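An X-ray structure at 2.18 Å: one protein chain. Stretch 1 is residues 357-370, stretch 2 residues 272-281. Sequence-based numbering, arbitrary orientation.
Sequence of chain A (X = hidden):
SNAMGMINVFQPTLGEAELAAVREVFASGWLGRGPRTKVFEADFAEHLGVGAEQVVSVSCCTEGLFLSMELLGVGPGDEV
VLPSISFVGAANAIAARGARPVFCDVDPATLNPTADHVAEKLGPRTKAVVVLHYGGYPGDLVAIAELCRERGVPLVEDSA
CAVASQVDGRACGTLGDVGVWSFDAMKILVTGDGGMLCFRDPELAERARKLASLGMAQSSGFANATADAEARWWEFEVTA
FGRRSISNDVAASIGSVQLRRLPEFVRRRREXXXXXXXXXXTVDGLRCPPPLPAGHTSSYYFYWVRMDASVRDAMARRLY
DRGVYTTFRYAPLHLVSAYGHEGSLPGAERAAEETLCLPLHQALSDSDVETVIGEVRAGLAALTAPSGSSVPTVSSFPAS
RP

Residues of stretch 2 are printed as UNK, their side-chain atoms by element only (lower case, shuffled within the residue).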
# COMPACT_ATOMS: atom_id res chain seq x y z
N CYS A 357 -11.18 26.25 1.55
CA CYS A 357 -10.97 25.69 0.22
C CYS A 357 -12.32 25.36 -0.42
O CYS A 357 -13.13 24.64 0.17
CB CYS A 357 -10.10 24.43 0.29
SG CYS A 357 -8.48 24.71 1.04
N LEU A 358 -12.54 25.90 -1.62
CA LEU A 358 -13.78 25.73 -2.37
C LEU A 358 -13.66 24.56 -3.34
O LEU A 358 -12.56 24.18 -3.74
CB LEU A 358 -14.11 27.01 -3.13
CG LEU A 358 -14.17 28.31 -2.33
CD1 LEU A 358 -14.62 29.45 -3.23
CD2 LEU A 358 -15.10 28.18 -1.12
N PRO A 359 -14.79 23.97 -3.73
CA PRO A 359 -14.75 22.85 -4.68
C PRO A 359 -13.99 23.21 -5.95
O PRO A 359 -14.25 24.24 -6.58
CB PRO A 359 -16.23 22.59 -4.97
CG PRO A 359 -16.93 23.04 -3.74
CD PRO A 359 -16.16 24.23 -3.24
N LEU A 360 -13.05 22.35 -6.33
CA LEU A 360 -12.25 22.56 -7.54
C LEU A 360 -11.82 21.20 -8.06
O LEU A 360 -10.91 20.58 -7.50
CB LEU A 360 -11.05 23.46 -7.26
CG LEU A 360 -10.12 23.71 -8.45
CD1 LEU A 360 -10.88 24.38 -9.58
CD2 LEU A 360 -8.92 24.53 -8.03
N HIS A 361 -12.48 20.74 -9.13
CA HIS A 361 -12.13 19.49 -9.79
C HIS A 361 -12.82 19.47 -11.15
O HIS A 361 -13.78 20.21 -11.38
CB HIS A 361 -12.52 18.27 -8.96
CG HIS A 361 -13.96 18.26 -8.55
ND1 HIS A 361 -14.97 17.85 -9.39
CD2 HIS A 361 -14.56 18.61 -7.39
CE1 HIS A 361 -16.13 17.95 -8.77
NE2 HIS A 361 -15.91 18.40 -7.55
N GLN A 362 -12.31 18.62 -12.04
CA GLN A 362 -12.81 18.61 -13.42
C GLN A 362 -14.17 17.96 -13.56
O GLN A 362 -14.69 17.91 -14.68
CB GLN A 362 -11.80 17.93 -14.35
CG GLN A 362 -11.60 16.44 -14.09
CD GLN A 362 -10.59 16.18 -13.00
OE1 GLN A 362 -10.10 17.10 -12.34
NE2 GLN A 362 -10.25 14.91 -12.80
N ALA A 363 -14.77 17.45 -12.47
CA ALA A 363 -16.13 16.93 -12.53
C ALA A 363 -17.18 18.00 -12.26
O ALA A 363 -18.37 17.73 -12.41
CB ALA A 363 -16.31 15.79 -11.53
N LEU A 364 -16.77 19.20 -11.87
CA LEU A 364 -17.71 20.28 -11.63
C LEU A 364 -18.34 20.74 -12.94
O LEU A 364 -17.62 21.03 -13.91
CB LEU A 364 -17.02 21.46 -10.95
CG LEU A 364 -16.49 21.25 -9.53
CD1 LEU A 364 -15.63 22.42 -9.10
CD2 LEU A 364 -17.65 21.04 -8.57
N SER A 365 -19.66 20.80 -12.98
CA SER A 365 -20.34 21.39 -14.13
C SER A 365 -20.38 22.91 -13.99
O SER A 365 -20.10 23.47 -12.93
CB SER A 365 -21.75 20.82 -14.28
OG SER A 365 -22.56 21.20 -13.18
N ASP A 366 -20.72 23.58 -15.09
CA ASP A 366 -20.90 25.03 -15.03
C ASP A 366 -21.97 25.41 -14.02
O ASP A 366 -21.85 26.44 -13.36
CB ASP A 366 -21.24 25.58 -16.41
CG ASP A 366 -20.10 25.44 -17.40
OD1 ASP A 366 -18.94 25.40 -16.95
OD2 ASP A 366 -20.37 25.37 -18.61
N SER A 367 -23.01 24.59 -13.89
CA SER A 367 -24.04 24.84 -12.88
C SER A 367 -23.46 24.76 -11.47
O SER A 367 -23.80 25.57 -10.61
CB SER A 367 -25.19 23.86 -13.05
OG SER A 367 -26.12 23.98 -11.98
N ASP A 368 -22.59 23.77 -11.22
CA ASP A 368 -21.95 23.67 -9.92
C ASP A 368 -21.10 24.90 -9.62
O ASP A 368 -21.13 25.43 -8.51
CB ASP A 368 -21.09 22.41 -9.86
CG ASP A 368 -21.91 21.13 -9.97
OD1 ASP A 368 -23.06 21.12 -9.47
OD2 ASP A 368 -21.40 20.15 -10.54
N VAL A 369 -20.34 25.36 -10.62
CA VAL A 369 -19.46 26.51 -10.42
C VAL A 369 -20.27 27.75 -10.08
O VAL A 369 -19.90 28.53 -9.19
CB VAL A 369 -18.58 26.73 -11.67
CG1 VAL A 369 -17.73 27.98 -11.52
CG2 VAL A 369 -17.70 25.51 -11.91
N GLU A 370 -21.38 27.97 -10.78
CA GLU A 370 -22.23 29.12 -10.48
C GLU A 370 -22.92 28.97 -9.14
O GLU A 370 -23.18 29.97 -8.46
CB GLU A 370 -23.26 29.32 -11.60
CG GLU A 370 -22.64 29.61 -12.96
CD GLU A 370 -21.81 30.89 -12.97
OE1 GLU A 370 -22.16 31.83 -12.24
OE2 GLU A 370 -20.81 30.94 -13.72
N UNK A 272 -12.24 26.88 -14.44
CA UNK A 272 -13.09 27.02 -13.26
C UNK A 272 -12.53 28.08 -12.33
O UNK A 272 -13.24 28.99 -11.90
c UNK A 272 -14.05 24.68 -13.39
c UNK A 272 -14.09 23.29 -12.81
c UNK A 272 -13.24 25.67 -12.54
c UNK A 272 -13.90 25.87 -11.18
N UNK A 273 -11.23 27.99 -12.01
CA UNK A 273 -10.61 28.96 -11.12
C UNK A 273 -10.68 30.37 -11.69
O UNK A 273 -10.82 31.34 -10.94
c UNK A 273 -9.16 28.57 -10.83
N UNK A 274 -10.58 30.50 -13.02
CA UNK A 274 -10.71 31.82 -13.63
C UNK A 274 -12.14 32.34 -13.53
O UNK A 274 -12.35 33.54 -13.29
c UNK A 274 -10.25 31.76 -15.09
c UNK A 274 -8.75 31.53 -15.23
c UNK A 274 -8.31 31.35 -16.67
o UNK A 274 -7.09 31.42 -16.92
o UNK A 274 -9.18 31.13 -17.53
N UNK A 275 -13.13 31.47 -13.70
CA UNK A 275 -14.51 31.87 -13.45
C UNK A 275 -14.71 32.25 -11.99
O UNK A 275 -15.43 33.21 -11.68
c UNK A 275 -16.92 31.02 -13.52
n UNK A 275 -20.25 33.98 -12.67
c UNK A 275 -19.02 33.70 -13.07
n UNK A 275 -18.02 34.50 -12.73
c UNK A 275 -17.47 32.21 -14.29
n UNK A 275 -18.79 32.61 -13.81
c UNK A 275 -15.46 30.74 -13.86
N UNK A 276 -14.08 31.50 -11.07
CA UNK A 276 -14.10 31.88 -9.66
C UNK A 276 -13.49 33.27 -9.47
O UNK A 276 -14.06 34.12 -8.76
c UNK A 276 -14.10 27.33 -7.64
c UNK A 276 -16.16 28.35 -8.32
c UNK A 276 -13.43 28.49 -7.96
c UNK A 276 -14.09 29.60 -8.48
c UNK A 276 -15.47 27.27 -7.82
c UNK A 276 -15.47 29.51 -8.64
o UNK A 276 -16.14 26.11 -7.49
c UNK A 276 -13.34 30.86 -8.82
N UNK A 277 -12.33 33.52 -10.09
CA UNK A 277 -11.71 34.83 -9.99
C UNK A 277 -12.65 35.92 -10.49
O UNK A 277 -12.74 36.99 -9.88
c UNK A 277 -9.32 33.98 -10.19
c UNK A 277 -10.40 34.86 -10.79
o UNK A 277 -9.40 33.65 -8.99
o UNK A 277 -8.38 33.62 -10.93
N UNK A 278 -13.36 35.67 -11.58
CA UNK A 278 -14.25 36.68 -12.14
C UNK A 278 -15.40 36.99 -11.18
O UNK A 278 -15.75 38.16 -10.99
c UNK A 278 -14.79 36.22 -13.49
o UNK A 278 -16.55 35.50 -15.59
n UNK A 278 -16.54 37.59 -16.42
c UNK A 278 -15.69 37.24 -14.18
c UNK A 278 -16.30 36.70 -15.46
N UNK A 279 -16.00 35.97 -10.58
CA UNK A 279 -17.17 36.17 -9.75
C UNK A 279 -16.92 36.58 -8.32
O UNK A 279 -17.86 37.02 -7.65
N UNK A 280 -15.68 36.47 -7.84
CA UNK A 280 -15.38 36.72 -6.43
C UNK A 280 -14.31 37.77 -6.19
O UNK A 280 -13.97 38.02 -5.03
c UNK A 280 -15.93 34.24 -5.78
c UNK A 280 -15.32 33.04 -5.08
c UNK A 280 -14.95 35.41 -5.75
c UNK A 280 -17.26 34.61 -5.15
N UNK A 281 -13.77 38.40 -7.24
CA UNK A 281 -12.65 39.32 -7.06
C UNK A 281 -13.08 40.58 -6.32
O UNK A 281 -12.46 40.97 -5.32
o UNK A 281 -11.36 38.55 -8.97
c UNK A 281 -12.03 39.67 -8.41

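Position 272 carries four side-chain carbons, forked at the first, with one arm two carbons long. These carbons touch L360, H361, L364 and V369. That is isoleucine, I272. Its CA-to-CB bond points toward stretch 1. I272 CG2 lies 3.7 Å from L360 CD1 and 3.9 Å from V369 CG2. I272 CD1 reaches 3.9 Å from L364 CB and 3.4 Å from H361 O, so the side chain packs against L360 and L364 in the loop and V369 in the helix.

Position 273 has one side-chain carbon. Its backbone N is 4.4 Å from L360 CD1. It is alanine, A273. Its CA-to-CB bond points sideways.

Position 274 has three carbons, the third bearing two oxygens. It is exposed and out of reach of stretch 1. The chain length makes it glutamate, E274.

Position 275 has three carbons, a nitrogen, then a carbon with two more nitrogens. These atoms touch V369 and E370. This guanidinium identifies arginine, R275. R275 NE donates to E370 OE2 at 2.6 Å, and R275 NH2 donates to E370 OE1 at 2.9 Å. The carboxylate meets the guanidinium at its edge, so two hydrogen bonds form within one salt bridge. R275 CG also packs 3.7 Å from V369 CG1.

Position 276 has one carbon, then a six-carbon ring bearing an oxygen. The oxygen touches P359 and L364, and the ring touches V369. It is tyrosine, Y276. Y276 OH donates a hydrogen bond to P359 O at 2.8 Å. Y276 CE1 lies 3.6 Å from V369 CG1.

Position 277 has two carbons, the second with two oxygens. It does not touch stretch 1. It is aspartate, D277, and its OD1 is bonded elsewhere in the structure.

Position 278 has three carbons, the third bearing one oxygen and one nitrogen. It is exposed and out of reach. It is glutamine, Q278.

Position 279 has no side-chain atoms and is glycine, G279. An ideal CB here would be crowded by R275 NH1 at 3.0 Å.

Position 280 has four carbons, forked at the second, and touches L358. It is leucine, L280. L280 CD1 lies 4.1 Å from L358 CD1.

Position 281 has one carbon and one oxygen. It is exposed, poorly ordered and makes no contact with stretch 1. It is serine, S281.

The contact is mainly apolar. I272 CG2 packs on V369 CG2 at 3.9 Å, and the CA atoms of this pair are 7.0 Å apart. The helices run in roughly the same direction, at 33°. S365 caps the stretch 1 helix: S365 OG accepts from D368 N at 3.2 Å. Y276 adds a polar anchor by satisfying a backbone carbonyl in the loop. The R275–E370 salt bridge adds a charged link.

Stretch 2, residues 272-281: IAERYDQGLS
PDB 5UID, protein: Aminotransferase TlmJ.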